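PDB 4FYF: SidF, inhibitor of growth family, member 3, which probably acts as a phosphatidylinositol phosphate phosphatase, removing a phosphate from membrane phosphoinositides. Local coordinates for residues R595-Y600 / D672-G677. The protein carries 1 engineered substitution. Numbering follows the deposited sequence.
Sequences RLQHFY and DGLYTG. With HG (mercury (II) ion), chain E.
A loop-on-helix packing site joins Gln597 and Tyr600, one turn apart on helix 590-614, to the irregular segment 672-677, in the loop between helices 652-668 and 678-681. Leu674 enters between the two helical residues: its CD2 lies 3.7 Å from Gln597 CA and 3.8 Å from Tyr600 CD1, so a single methyl packs against the helix backbone and an aromatic ring at once. CD1 of the same leucine sits over one face of that ring, the two side chains meeting at about a right angle. The chi1 of 177° swings the Tyr600 ring out beside the loop, where its edge meets a backbone carbonyl near its plane, Tyr600 CE1 lying 3.6 Å from Tyr675 O. Leu572 and Lys576 of helix 522-584 also touch Tyr600.

Gln597 adds the polar part. Its chain is extended beyond CG (chi2 -176°) and carries the amide out to the loop. There Gln597 NE2 is placed to donate to Asp672 O (N-H...O angle 157°), but the modelled 2.4 Å is very short, so the exact geometry is doubtful. Asn601, which follows Tyr600 in the helix, uses both ends of its amide, ND2 donating to Gly673 O and OD1 accepting from Tyr675 N, while the Asp672 carboxylate turns to Ser580 of helix 522-584.

On the same helical turn Phe599 O coordinates a mercury (II) ion at 2.9 Å, together with Cys603 SG, and the ion stands over the centre of the Phe599 ring. The arrangement is typical of an interhelical loop docked on a helix within a predominantly helical region, with a leucine packed between side chains one turn apart and the loop backbone bound by the Asn601 amide and probably by that of Gln597.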
loop_
_atom_site.group_PDB
_atom_site.type_symbol
_atom_site.label_atom_id
_atom_site.label_comp_id
_atom_site.label_asym_id
_atom_site.label_seq_id
_atom_site.Cartn_x
_atom_site.Cartn_y
_atom_site.Cartn_z
ATOM N N ARG A 595 -16.937 -14.422 14.877
ATOM C CA ARG A 595 -16.514 -13.960 16.174
ATOM C C ARG A 595 -15.376 -14.791 16.774
ATOM O O ARG A 595 -14.441 -14.215 17.328
ATOM C CB ARG A 595 -17.705 -13.872 17.150
ATOM C CG ARG A 595 -18.433 -12.535 17.121
ATOM C CD ARG A 595 -19.452 -12.409 18.256
ATOM N NE ARG A 595 -20.705 -13.096 17.937
ATOM C CZ ARG A 595 -21.052 -14.295 18.408
ATOM N NH1 ARG A 595 -20.247 -14.964 19.241
ATOM N NH2 ARG A 595 -22.211 -14.828 18.046
ATOM N N LEU A 596 -15.449 -16.117 16.681
ATOM C CA LEU A 596 -14.416 -16.946 17.286
ATOM C C LEU A 596 -13.087 -16.739 16.543
ATOM O O LEU A 596 -12.047 -16.412 17.155
ATOM C CB LEU A 596 -14.831 -18.412 17.308
ATOM C CG LEU A 596 -15.932 -18.915 18.305
ATOM C CD1 LEU A 596 -16.169 -18.055 19.535
ATOM C CD2 LEU A 596 -17.256 -19.112 17.616
ATOM N N GLN A 597 -13.169 -16.881 15.217
ATOM C CA GLN A 597 -12.106 -16.667 14.284
ATOM C C GLN A 597 -11.335 -15.349 14.511
ATOM O O GLN A 597 -10.090 -15.381 14.694
ATOM C CB GLN A 597 -12.690 -16.741 12.876
ATOM C CG GLN A 597 -13.002 -18.150 12.397
ATOM C CD GLN A 597 -13.494 -18.163 10.951
ATOM O OE1 GLN A 597 -14.144 -17.207 10.487
ATOM N NE2 GLN A 597 -13.193 -19.250 10.223
ATOM N N HIS A 598 -12.080 -14.219 14.522
ATOM C CA HIS A 598 -11.538 -12.876 14.835
ATOM C C HIS A 598 -10.913 -12.876 16.204
ATOM O O HIS A 598 -9.821 -12.359 16.386
ATOM C CB HIS A 598 -12.584 -11.732 14.681
ATOM C CG HIS A 598 -12.308 -10.496 15.567
ATOM N ND1 HIS A 598 -11.728 -9.358 15.089
ATOM C CD2 HIS A 598 -12.542 -10.266 16.943
ATOM C CE1 HIS A 598 -11.595 -8.451 16.107
ATOM N NE2 HIS A 598 -12.070 -9.013 17.236
ATOM N N PHE A 599 -11.581 -13.448 17.193
ATOM C CA PHE A 599 -10.986 -13.406 18.503
ATOM C C PHE A 599 -9.626 -14.150 18.576
ATOM O O PHE A 599 -8.656 -13.650 19.174
ATOM C CB PHE A 599 -11.934 -13.928 19.567
ATOM C CG PHE A 599 -11.353 -13.868 20.944
ATOM C CD1 PHE A 599 -10.467 -14.867 21.392
ATOM C CD2 PHE A 599 -11.638 -12.786 21.796
ATOM C CE1 PHE A 599 -9.895 -14.791 22.657
ATOM C CE2 PHE A 599 -11.058 -12.726 23.066
ATOM C CZ PHE A 599 -10.188 -13.725 23.497
ATOM N N TYR A 600 -9.579 -15.356 18.013
ATOM C CA TYR A 600 -8.362 -16.163 17.980
ATOM C C TYR A 600 -7.274 -15.502 17.105
ATOM O O TYR A 600 -6.126 -15.311 17.554
ATOM C CB TYR A 600 -8.664 -17.571 17.454
ATOM C CG TYR A 600 -7.437 -18.422 17.339
ATOM C CD1 TYR A 600 -6.605 -18.391 16.177
ATOM C CD2 TYR A 600 -7.055 -19.241 18.382
ATOM C CE1 TYR A 600 -5.448 -19.161 16.086
ATOM C CE2 TYR A 600 -5.896 -20.026 18.295
ATOM C CZ TYR A 600 -5.104 -19.992 17.159
ATOM O OH TYR A 600 -3.982 -20.794 17.142
ATOM N N ASP A 672 -10.525 -24.244 9.229
ATOM C CA ASP A 672 -10.802 -23.371 10.372
ATOM C C ASP A 672 -11.044 -21.905 10.071
ATOM O O ASP A 672 -11.900 -21.276 10.671
ATOM C CB ASP A 672 -9.508 -23.344 11.186
ATOM C CG ASP A 672 -9.582 -24.228 12.327
ATOM O OD1 ASP A 672 -10.751 -24.412 12.688
ATOM O OD2 ASP A 672 -8.544 -24.737 12.833
ATOM N N GLY A 673 -10.197 -21.343 9.200
ATOM C CA GLY A 673 -10.052 -19.901 9.087
ATOM C C GLY A 673 -9.147 -19.398 10.196
ATOM O O GLY A 673 -9.142 -18.231 10.508
ATOM N N LEU A 674 -8.390 -20.277 10.814
ATOM C CA LEU A 674 -7.573 -19.872 11.946
ATOM C C LEU A 674 -6.075 -19.845 11.587
ATOM O O LEU A 674 -5.523 -20.787 10.991
ATOM C CB LEU A 674 -7.805 -20.815 13.133
ATOM C CG LEU A 674 -9.196 -20.847 13.777
ATOM C CD1 LEU A 674 -9.205 -21.725 15.025
ATOM C CD2 LEU A 674 -9.640 -19.452 14.114
ATOM N N TYR A 675 -5.413 -18.773 11.965
ATOM C CA TYR A 675 -4.016 -18.593 11.602
ATOM C C TYR A 675 -3.100 -19.641 12.250
ATOM O O TYR A 675 -3.201 -19.885 13.429
ATOM C CB TYR A 675 -3.612 -17.175 11.985
ATOM C CG TYR A 675 -2.158 -16.888 11.903
ATOM C CD1 TYR A 675 -1.546 -16.621 10.658
ATOM C CD2 TYR A 675 -1.374 -16.837 13.062
ATOM C CE1 TYR A 675 -0.215 -16.317 10.597
ATOM C CE2 TYR A 675 -0.033 -16.540 12.984
ATOM C CZ TYR A 675 0.528 -16.269 11.751
ATOM O OH TYR A 675 1.876 -16.000 11.655
ATOM N N THR A 676 -2.238 -20.269 11.459
ATOM C CA THR A 676 -1.231 -21.204 11.954
ATOM C C THR A 676 0.177 -20.703 11.703
ATOM O O THR A 676 1.122 -21.315 12.181
ATOM C CB THR A 676 -1.296 -22.519 11.195
ATOM O OG1 THR A 676 -0.976 -22.265 9.817
ATOM C CG2 THR A 676 -2.656 -23.084 11.287
ATOM N N GLY A 677 0.338 -19.649 10.900
ATOM C CA GLY A 677 1.670 -19.189 10.512
ATOM C C GLY A 677 2.445 -19.978 9.441
ATOM O O GLY A 677 3.536 -19.580 9.058
HETATM HG HG HG E . -8.008 -11.426 20.846
#